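PDB 4LFU: regulatory protein SdiA from Escherichia coli, which acts as a LuxR-type quorum-sensing receptor and transcription factor, binding autoinducers of other bacteria and activating transcription of the ftsQAZ cell-division genes. Local coordinates for residues Lys216-Lys221 and Thr228-Tyr233; His28-Gln33 and Tyr42-Arg47; Glu24-Glu29 and Met166-Glu171. All coordinates share one frame; numbering follows the deposited sequence.

Overall arrangement
Contacts 2 and 3 both use helix 23-36 and lie in the autoinducer-binding part of SdiA, their centres about 10 Å apart; contact 1 belongs to the DNA-binding part, its centre about 34 Å from that of contact 2 and 29 Å from that of contact 3. Contacts 1 and 2 are buried and apolar, the first a small valine contact between two helices, the second a methyl-on-ring contact between a helix and the central sheet. Contact 3 is only partly buried, where helix 147-167 ends, and adds a hydroxyl, a carboxylate and a water to one apolar pair. Tyr27 of contact 3 touches Tyr42 and Leu44, joining it directly to contact 2.

Contact 1. Residues Lys216-Lys221 and Thr228-Tyr233; sequences KNMQKK and TQVACY
The carboxamide of Gln219 is the flat group closest to the touching atoms, yet neither its faces nor its edges press on Val230: the aliphatic stem does the touching, CG of Gln219 lying 4.0 Å from CG2 of Val230, with the two side chains crossing at about a right angle. From the preceding residue, CB of Met218 approaches CG1 of Val230 at 4.1 Å. The branch point of Val230 thus divides its methyls between two neighbours on helix 208-222. With CG1 set opposite the backbone N (chi1 -177°), both methyls face that helix. Met218 also packs on Leu188 of helix 182-192, which touches Val230 as well, so a third helix closes this corner of the LuxR-type helix-turn-helix domain. Helix 227-237 has a second role, for its Ala231 packs against Cys232 of the second subunit, and Tyr233 OH is hydrogen-bonded to Glu193 of that subunit. No hydrogen bond joins the two segments. Their fit rests on aliphatic carbons in a buried setting, so across these segments the helices are held by van der Waals and hydrophobic contact, without a directional bond.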
loop_
_atom_site.group_PDB
_atom_site.type_symbol
_atom_site.label_atom_id
_atom_site.label_comp_id
_atom_site.label_asym_id
_atom_site.label_seq_id
_atom_site.Cartn_x
_atom_site.Cartn_y
_atom_site.Cartn_z
ATOM N N LYS A 216 25.709 -10.742 9.101
ATOM C CA LYS A 216 25.769 -10.983 10.538
ATOM C C LYS A 216 25.283 -9.848 11.410
ATOM O O LYS A 216 24.573 -10.098 12.381
ATOM C CB LYS A 216 27.196 -11.350 10.943
ATOM C CG LYS A 216 27.402 -12.840 11.188
ATOM C CD LYS A 216 26.856 -13.708 10.034
ATOM C CE LYS A 216 26.109 -14.933 10.548
ATOM N NZ LYS A 216 25.463 -15.689 9.414
ATOM N N ASN A 217 25.667 -8.616 11.072
ATOM C CA ASN A 217 25.249 -7.421 11.825
ATOM C C ASN A 217 23.741 -7.152 11.725
ATOM O O ASN A 217 23.131 -6.690 12.679
ATOM C CB ASN A 217 26.020 -6.157 11.376
ATOM C CG ASN A 217 27.541 -6.233 11.661
ATOM O OD1 ASN A 217 28.002 -7.027 12.487
ATOM N ND2 ASN A 217 28.314 -5.380 10.983
ATOM N N MET A 218 23.172 -7.407 10.549
ATOM C CA MET A 218 21.743 -7.261 10.293
ATOM C C MET A 218 20.965 -8.367 11.041
ATOM O O MET A 218 19.888 -8.121 11.577
ATOM C CB MET A 218 21.471 -7.352 8.789
ATOM C CG MET A 218 21.767 -6.084 7.986
ATOM S SD MET A 218 21.306 -6.196 6.232
ATOM C CE MET A 218 22.508 -7.350 5.570
ATOM N N GLN A 219 21.536 -9.569 11.064
ATOM C CA GLN A 219 20.979 -10.708 11.792
ATOM C C GLN A 219 20.982 -10.409 13.269
ATOM O O GLN A 219 19.966 -10.584 13.932
ATOM C CB GLN A 219 21.760 -12.000 11.488
ATOM C CG GLN A 219 21.262 -12.693 10.247
ATOM C CD GLN A 219 22.266 -13.607 9.587
ATOM O OE1 GLN A 219 22.544 -13.471 8.385
ATOM N NE2 GLN A 219 22.795 -14.559 10.337
ATOM N N LYS A 220 22.120 -9.917 13.765
ATOM C CA LYS A 220 22.249 -9.494 15.154
ATOM C C LYS A 220 21.275 -8.380 15.555
ATOM O O LYS A 220 20.605 -8.510 16.575
ATOM C CB LYS A 220 23.730 -9.173 15.491
ATOM C CG LYS A 220 23.994 -8.319 16.755
ATOM C CD LYS A 220 25.524 -8.077 17.017
ATOM C CE LYS A 220 26.256 -7.295 15.881
ATOM N NZ LYS A 220 25.535 -6.051 15.387
ATOM N N LYS A 221 21.161 -7.321 14.754
ATOM C CA LYS A 221 20.224 -6.208 15.039
ATOM C C LYS A 221 18.766 -6.625 15.315
ATOM O O LYS A 221 18.153 -6.100 16.250
ATOM C CB LYS A 221 20.204 -5.185 13.901
ATOM C CG LYS A 221 21.347 -4.223 13.887
ATOM C CD LYS A 221 21.398 -3.482 12.552
ATOM C CE LYS A 221 22.478 -2.404 12.548
ATOM N NZ LYS A 221 22.508 -1.681 11.219
ATOM N N THR A 228 17.752 -14.936 4.969
ATOM C CA THR A 228 16.440 -15.087 4.304
ATOM C C THR A 228 15.359 -14.365 5.058
ATOM O O THR A 228 14.582 -13.638 4.442
ATOM C CB THR A 228 16.006 -16.574 4.103
ATOM O OG1 THR A 228 17.080 -17.315 3.509
ATOM C CG2 THR A 228 14.763 -16.652 3.189
ATOM N N GLN A 229 15.321 -14.572 6.376
ATOM C CA GLN A 229 14.370 -13.877 7.254
ATOM C C GLN A 229 14.606 -12.361 7.232
ATOM O O GLN A 229 13.652 -11.578 7.215
ATOM C CB GLN A 229 14.396 -14.401 8.720
ATOM C CG GLN A 229 13.331 -13.649 9.556
ATOM C CD GLN A 229 13.387 -13.866 11.055
ATOM O OE1 GLN A 229 12.938 -14.887 11.557
ATOM N NE2 GLN A 229 13.880 -12.864 11.787
ATOM N N VAL A 230 15.875 -11.946 7.221
ATOM C CA VAL A 230 16.188 -10.498 7.141
ATOM C C VAL A 230 15.704 -9.885 5.835
ATOM O O VAL A 230 15.003 -8.863 5.834
ATOM C CB VAL A 230 17.681 -10.201 7.301
ATOM C CG1 VAL A 230 17.912 -8.684 7.280
ATOM C CG2 VAL A 230 18.183 -10.800 8.565
ATOM N N ALA A 231 16.061 -10.517 4.725
ATOM C CA ALA A 231 15.636 -10.047 3.417
ATOM C C ALA A 231 14.110 -10.051 3.260
ATOM O O ALA A 231 13.537 -9.109 2.712
ATOM C CB ALA A 231 16.308 -10.880 2.315
ATOM N N CYS A 232 13.445 -11.108 3.732
ATOM C CA CYS A 232 11.970 -11.203 3.608
ATOM C C CYS A 232 11.239 -10.197 4.454
ATOM O O CYS A 232 10.268 -9.641 4.009
ATOM C CB CYS A 232 11.473 -12.601 3.953
ATOM S SG CYS A 232 11.920 -13.762 2.698
ATOM N N TYR A 233 11.711 -9.972 5.676
ATOM C CA TYR A 233 11.147 -8.931 6.540
ATOM C C TYR A 233 11.305 -7.525 5.941
ATOM O O TYR A 233 10.343 -6.736 5.898
ATOM C CB TYR A 233 11.751 -9.013 7.945
ATOM C CG TYR A 233 11.011 -9.956 8.880
ATOM C CD1 TYR A 233 10.809 -11.288 8.547
ATOM C CD2 TYR A 233 10.513 -9.504 10.107
ATOM C CE1 TYR A 233 10.144 -12.157 9.413
ATOM C CE2 TYR A 233 9.831 -10.371 10.987
ATOM C CZ TYR A 233 9.656 -11.690 10.629
ATOM O OH TYR A 233 9.005 -12.545 11.489
#

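Contact 2. Residues His28-Gln33 and Tyr42-Arg47; sequences HEIELQ and YSLCVR
Ile30 lays its CG2 methyl over one face of the Tyr42 ring, a CH-pi contact with CG2 4.0 Å from the Tyr42 ring centroid and 29° off the normal. The methyl is displaced toward the root of the ring, meeting CD2 of Tyr42 at 3.6 Å. On the same face lies the backbone N of Glu31, while Glu31 CB reaches CE1 of Tyr42 at 3.7 Å, so two consecutive helix residues cover one face of the ring. Placing CG between the backbone N and the carbonyl carbon (chi1 75°) swings the Tyr42 ring to the helix, and chi2 then turns a face to Ile30. The axes of 28-33 and 42-47 approach to 9.2 Å, their N-to-C directions 136° apart. Packing is looser at Leu44, two residues along the strand on the same side, where CG stands 4.3 Å from Ile30 CD1; helix 147-167 adds Leu162 and Leu165 around that leucine.

At the outer margin the contact opens. Beyond its CB, the extended chain of Glu31 carries the carboxylate off the ring, in a partly exposed position. The flank of the helix facing helix 6-19 is polar but buried: Gln33 NE2 donates a nearly straight bond of 2.9 Å to Glu29 OE2, which also takes a salt bridge from Arg16.

This is the layering of an alpha-beta domain of the GAF-like clan, a helix on one face of an antiparallel sheet. With no hydrogen bond across, these two segments are held together by dispersion and shape, while the buried Glu29 charge is probably offset by Arg16.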
loop_
_atom_site.group_PDB
_atom_site.type_symbol
_atom_site.label_atom_id
_atom_site.label_comp_id
_atom_site.label_asym_id
_atom_site.label_seq_id
_atom_site.Cartn_x
_atom_site.Cartn_y
_atom_site.Cartn_z
ATOM N N HIS A 28 -9.864 9.254 21.006
ATOM C CA HIS A 28 -10.980 10.087 21.442
ATOM C C HIS A 28 -11.687 10.774 20.272
ATOM O O HIS A 28 -12.918 10.851 20.249
ATOM C CB HIS A 28 -10.527 11.114 22.495
ATOM C CG HIS A 28 -11.640 11.989 22.978
ATOM N ND1 HIS A 28 -11.811 13.287 22.536
ATOM C CD2 HIS A 28 -12.668 11.738 23.826
ATOM C CE1 HIS A 28 -12.890 13.801 23.106
ATOM N NE2 HIS A 28 -13.427 12.881 23.891
ATOM N N GLU A 29 -10.909 11.264 19.304
ATOM C CA GLU A 29 -11.451 11.896 18.100
ATOM C C GLU A 29 -12.222 10.915 17.222
ATOM O O GLU A 29 -13.248 11.282 16.653
ATOM C CB GLU A 29 -10.338 12.588 17.299
ATOM C CG GLU A 29 -10.809 13.461 16.109
ATOM C CD GLU A 29 -11.816 14.547 16.509
ATOM O OE1 GLU A 29 -11.614 15.200 17.561
ATOM O OE2 GLU A 29 -12.814 14.750 15.773
ATOM N N ILE A 30 -11.735 9.674 17.107
ATOM C CA ILE A 30 -12.453 8.633 16.356
ATOM C C ILE A 30 -13.778 8.301 17.032
ATOM O O ILE A 30 -14.799 8.193 16.354
ATOM C CB ILE A 30 -11.643 7.337 16.171
ATOM C CG1 ILE A 30 -10.493 7.561 15.181
ATOM C CG2 ILE A 30 -12.568 6.182 15.722
ATOM C CD1 ILE A 30 -9.381 6.515 15.311
ATOM N N GLU A 31 -13.752 8.175 18.362
ATOM C CA GLU A 31 -14.980 7.977 19.153
ATOM C C GLU A 31 -16.013 9.098 18.936
ATOM O O GLU A 31 -17.178 8.825 18.648
ATOM C CB GLU A 31 -14.676 7.802 20.644
ATOM C CG GLU A 31 -15.941 7.484 21.452
ATOM C CD GLU A 31 -15.665 7.184 22.913
ATOM O OE1 GLU A 31 -16.114 6.112 23.386
ATOM O OE2 GLU A 31 -14.995 8.014 23.587
ATOM N N LEU A 32 -15.565 10.348 19.040
ATOM C CA LEU A 32 -16.412 11.517 18.750
ATOM C C LEU A 32 -17.001 11.527 17.339
ATOM O O LEU A 32 -18.182 11.831 17.167
ATOM C CB LEU A 32 -15.639 12.808 19.020
ATOM C CG LEU A 32 -16.391 14.093 19.396
ATOM C CD1 LEU A 32 -16.302 15.168 18.287
ATOM C CD2 LEU A 32 -17.860 13.850 19.866
ATOM N N GLN A 33 -16.178 11.192 16.342
ATOM C CA GLN A 33 -16.602 11.109 14.934
ATOM C C GLN A 33 -17.608 9.986 14.690
ATOM O O GLN A 33 -18.556 10.158 13.945
ATOM C CB GLN A 33 -15.384 10.912 14.006
ATOM C CG GLN A 33 -14.502 12.130 13.841
ATOM C CD GLN A 33 -15.263 13.334 13.342
ATOM O OE1 GLN A 33 -16.096 13.220 12.437
ATOM N NE2 GLN A 33 -14.995 14.503 13.943
ATOM N N TYR A 42 -16.669 1.946 17.825
ATOM C CA TYR A 42 -15.645 1.859 16.790
ATOM C C TYR A 42 -14.652 0.795 17.237
ATOM O O TYR A 42 -14.589 0.444 18.423
ATOM C CB TYR A 42 -14.921 3.199 16.622
ATOM C CG TYR A 42 -13.940 3.491 17.750
ATOM C CD1 TYR A 42 -14.381 4.091 18.929
ATOM C CD2 TYR A 42 -12.575 3.159 17.639
ATOM C CE1 TYR A 42 -13.528 4.331 19.969
ATOM C CE2 TYR A 42 -11.689 3.416 18.686
ATOM C CZ TYR A 42 -12.186 4.008 19.845
ATOM O OH TYR A 42 -11.373 4.284 20.927
ATOM N N SER A 43 -13.911 0.259 16.276
ATOM C CA SER A 43 -12.733 -0.521 16.552
ATOM C C SER A 43 -11.678 -0.198 15.486
ATOM O O SER A 43 -11.992 -0.054 14.320
ATOM C CB SER A 43 -13.054 -2.020 16.603
ATOM O OG SER A 43 -13.425 -2.526 15.336
ATOM N N LEU A 44 -10.425 -0.073 15.901
ATOM C CA LEU A 44 -9.347 0.160 14.964
ATOM C C LEU A 44 -8.432 -1.055 15.089
ATOM O O LEU A 44 -7.866 -1.272 16.161
ATOM C CB LEU A 44 -8.626 1.465 15.331
ATOM C CG LEU A 44 -8.163 2.478 14.265
ATOM C CD1 LEU A 44 -6.757 3.080 14.660
ATOM C CD2 LEU A 44 -8.134 1.950 12.815
ATOM N N CYS A 45 -8.369 -1.872 14.026
ATOM C CA CYS A 45 -7.562 -3.120 13.954
ATOM C C CYS A 45 -6.530 -3.048 12.847
ATOM O O CYS A 45 -6.826 -2.610 11.743
ATOM C CB CYS A 45 -8.415 -4.353 13.648
ATOM S SG CYS A 45 -9.750 -4.649 14.797
ATOM N N VAL A 46 -5.333 -3.540 13.149
ATOM C CA VAL A 46 -4.205 -3.470 12.234
ATOM C C VAL A 46 -3.623 -4.860 12.109
ATOM O O VAL A 46 -3.121 -5.392 13.102
ATOM C CB VAL A 46 -3.132 -2.425 12.746
ATOM C CG1 VAL A 46 -1.951 -2.340 11.807
ATOM C CG2 VAL A 46 -3.768 -1.033 12.919
ATOM N N ARG A 47 -3.734 -5.446 10.913
ATOM C CA ARG A 47 -3.066 -6.700 10.567
ATOM C C ARG A 47 -1.665 -6.362 10.045
ATOM O O ARG A 47 -1.506 -5.806 8.958
ATOM C CB ARG A 47 -3.840 -7.549 9.489
ATOM C CG ARG A 47 -5.399 -7.460 9.500
ATOM C CD ARG A 47 -6.148 -8.578 8.648
ATOM N NE ARG A 47 -5.978 -9.873 9.311
ATOM C CZ ARG A 47 -6.901 -10.825 9.451
ATOM N NH1 ARG A 47 -8.128 -10.683 8.959
ATOM N NH2 ARG A 47 -6.579 -11.941 10.100
#

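Contact 3. Residues Glu24-Glu29 and Met166-Glu171; sequences EEVYHE and MRLNDE
The hydroxyl of Tyr27 comes within 4.0 Å of Asp170, OH of Tyr27 facing OD1 of Asp170, and the course of the tyrosine explains the contact. Its CB packs against the hydroxyl of Tyr42. With CG beside the backbone N (chi1 -60°), the ring runs along the sheet side of helix 23-36, where CE1 touches CD1 of Leu44 and the ring stacks with that of Tyr60. At the tip, the ring and carboxylate planes stand nearly perpendicular, 86° apart. A water between them donates to Asp170 OD1 at 2.9 Å; its modelled separation from Tyr27 OH is too short to be trusted in detail, so the bridge is doubtful on that side. OD1 also accepts the backbone N-H of Ile172.

Beside this polar pair, CG2 of Val26 meets CD1 of Leu168 at 4.2 Å. Leu168 leaves the helical course of helix 147-167, which closes in a Schellman motif with Asn169 at positive phi: Asn169 N bonds to Met166 O at 3.0 Å, and Asp170 N to Leu165 O. The chain then heads for the DNA-binding domain.

The contact therefore pairs one aliphatic touch with an indirect polar one. A carboxylate receiving both a backbone N-H and a water hydrogen is probably ionised, and any link from it to the tyrosine hydroxyl would run through the water, since OH and OD1 stand too far apart for a direct bond.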
loop_
_atom_site.group_PDB
_atom_site.type_symbol
_atom_site.label_atom_id
_atom_site.label_comp_id
_atom_site.label_asym_id
_atom_site.label_seq_id
_atom_site.Cartn_x
_atom_site.Cartn_y
_atom_site.Cartn_z
ATOM N N GLU A 24 -4.275 8.618 22.777
ATOM C CA GLU A 24 -5.627 8.871 23.328
ATOM C C GLU A 24 -6.382 9.998 22.621
ATOM O O GLU A 24 -7.602 9.921 22.483
ATOM C CB GLU A 24 -5.606 9.059 24.865
ATOM C CG GLU A 24 -6.765 9.932 25.499
ATOM C CD GLU A 24 -8.196 9.319 25.457
ATOM O OE1 GLU A 24 -8.396 8.173 24.966
ATOM O OE2 GLU A 24 -9.141 10.009 25.924
ATOM N N GLU A 25 -5.666 11.018 22.149
ATOM C CA GLU A 25 -6.281 12.108 21.381
ATOM C C GLU A 25 -6.800 11.609 20.045
ATOM O O GLU A 25 -7.819 12.097 19.548
ATOM C CB GLU A 25 -5.277 13.229 21.099
ATOM C CG GLU A 25 -4.923 14.170 22.247
ATOM C CD GLU A 25 -3.852 15.185 21.806
ATOM O OE1 GLU A 25 -4.181 16.129 21.045
ATOM O OE2 GLU A 25 -2.678 15.019 22.184
ATOM N N VAL A 26 -6.068 10.668 19.447
ATOM C CA VAL A 26 -6.478 10.019 18.191
ATOM C C VAL A 26 -7.738 9.170 18.432
ATOM O O VAL A 26 -8.743 9.316 17.717
ATOM C CB VAL A 26 -5.322 9.135 17.586
ATOM C CG1 VAL A 26 -5.777 8.437 16.355
ATOM C CG2 VAL A 26 -4.077 9.964 17.280
ATOM N N TYR A 27 -7.687 8.308 19.455
ATOM C CA TYR A 27 -8.819 7.438 19.793
ATOM C C TYR A 27 -10.058 8.210 20.212
ATOM O O TYR A 27 -11.161 7.895 19.775
ATOM C CB TYR A 27 -8.443 6.400 20.840
ATOM C CG TYR A 27 -7.339 5.492 20.387
ATOM C CD1 TYR A 27 -7.392 4.857 19.149
ATOM C CD2 TYR A 27 -6.252 5.251 21.198
ATOM C CE1 TYR A 27 -6.359 4.005 18.729
ATOM C CE2 TYR A 27 -5.224 4.416 20.794
ATOM C CZ TYR A 27 -5.283 3.798 19.560
ATOM O OH TYR A 27 -4.251 2.958 19.168
ATOM N N HIS A 28 -9.864 9.254 21.006
ATOM C CA HIS A 28 -10.980 10.087 21.442
ATOM C C HIS A 28 -11.687 10.774 20.272
ATOM O O HIS A 28 -12.918 10.851 20.249
ATOM C CB HIS A 28 -10.527 11.114 22.495
ATOM C CG HIS A 28 -11.640 11.989 22.978
ATOM N ND1 HIS A 28 -11.811 13.287 22.536
ATOM C CD2 HIS A 28 -12.668 11.738 23.826
ATOM C CE1 HIS A 28 -12.890 13.801 23.106
ATOM N NE2 HIS A 28 -13.427 12.881 23.891
ATOM N N GLU A 29 -10.909 11.264 19.304
ATOM C CA GLU A 29 -11.451 11.896 18.100
ATOM C C GLU A 29 -12.222 10.915 17.222
ATOM O O GLU A 29 -13.248 11.282 16.653
ATOM C CB GLU A 29 -10.338 12.588 17.299
ATOM C CG GLU A 29 -10.809 13.461 16.109
ATOM C CD GLU A 29 -11.816 14.547 16.509
ATOM O OE1 GLU A 29 -11.614 15.200 17.561
ATOM O OE2 GLU A 29 -12.814 14.750 15.773
ATOM N N MET A 166 1.211 6.372 13.382
ATOM C CA MET A 166 2.526 6.045 12.829
ATOM C C MET A 166 3.552 7.108 13.204
ATOM O O MET A 166 4.651 6.768 13.635
ATOM C CB MET A 166 2.476 5.857 11.311
ATOM C CG MET A 166 2.187 4.411 10.890
ATOM S SD MET A 166 2.287 4.150 9.110
ATOM C CE MET A 166 4.003 3.678 8.909
ATOM N N ARG A 167 3.172 8.380 13.053
ATOM C CA ARG A 167 3.988 9.525 13.479
ATOM C C ARG A 167 4.342 9.468 14.965
ATOM O O ARG A 167 5.461 9.777 15.333
ATOM C CB ARG A 167 3.272 10.849 13.156
ATOM C CG ARG A 167 3.833 12.057 13.905
ATOM C CD ARG A 167 3.289 13.381 13.352
ATOM N NE ARG A 167 1.851 13.551 13.577
ATOM C CZ ARG A 167 1.298 13.828 14.759
ATOM N NH1 ARG A 167 2.058 13.959 15.837
ATOM N NH2 ARG A 167 -0.017 13.964 14.861
ATOM N N LEU A 168 3.383 9.044 15.790
ATOM C CA LEU A 168 3.541 8.910 17.241
ATOM C C LEU A 168 4.180 7.587 17.630
ATOM O O LEU A 168 4.157 7.205 18.801
ATOM C CB LEU A 168 2.186 9.066 17.948
ATOM C CG LEU A 168 1.436 10.394 17.734
ATOM C CD1 LEU A 168 0.025 10.385 18.297
ATOM C CD2 LEU A 168 2.209 11.542 18.345
ATOM N N ASN A 169 4.753 6.888 16.647
ATOM C CA ASN A 169 5.449 5.611 16.868
ATOM C C ASN A 169 4.673 4.564 17.699
ATOM O O ASN A 169 5.272 3.763 18.436
ATOM C CB ASN A 169 6.847 5.856 17.452
ATOM C CG ASN A 169 7.815 4.723 17.139
ATOM O OD1 ASN A 169 8.032 4.379 15.969
ATOM N ND2 ASN A 169 8.401 4.130 18.187
ATOM N N ASP A 170 3.340 4.557 17.543
ATOM C CA ASP A 170 2.458 3.648 18.286
ATOM C C ASP A 170 2.555 2.158 17.909
ATOM O O ASP A 170 2.719 1.804 16.735
ATOM C CB ASP A 170 1.014 4.119 18.218
ATOM C CG ASP A 170 0.212 3.645 19.414
ATOM O OD1 ASP A 170 -0.292 2.503 19.394
ATOM O OD2 ASP A 170 0.109 4.413 20.391
ATOM N N GLU A 171 2.454 1.317 18.940
ATOM C CA GLU A 171 2.621 -0.136 18.874
ATOM C C GLU A 171 1.549 -0.799 17.992
ATOM O O GLU A 171 1.767 -1.882 17.429
ATOM C CB GLU A 171 2.545 -0.722 20.297
ATOM C CG GLU A 171 1.271 -0.229 21.032
ATOM C CD GLU A 171 1.033 -0.824 22.416
ATOM O OE1 GLU A 171 0.087 -0.341 23.080
ATOM O OE2 GLU A 171 1.756 -1.762 22.840
HETATM O O HOH W 1 -2.786 1.913 20.819
#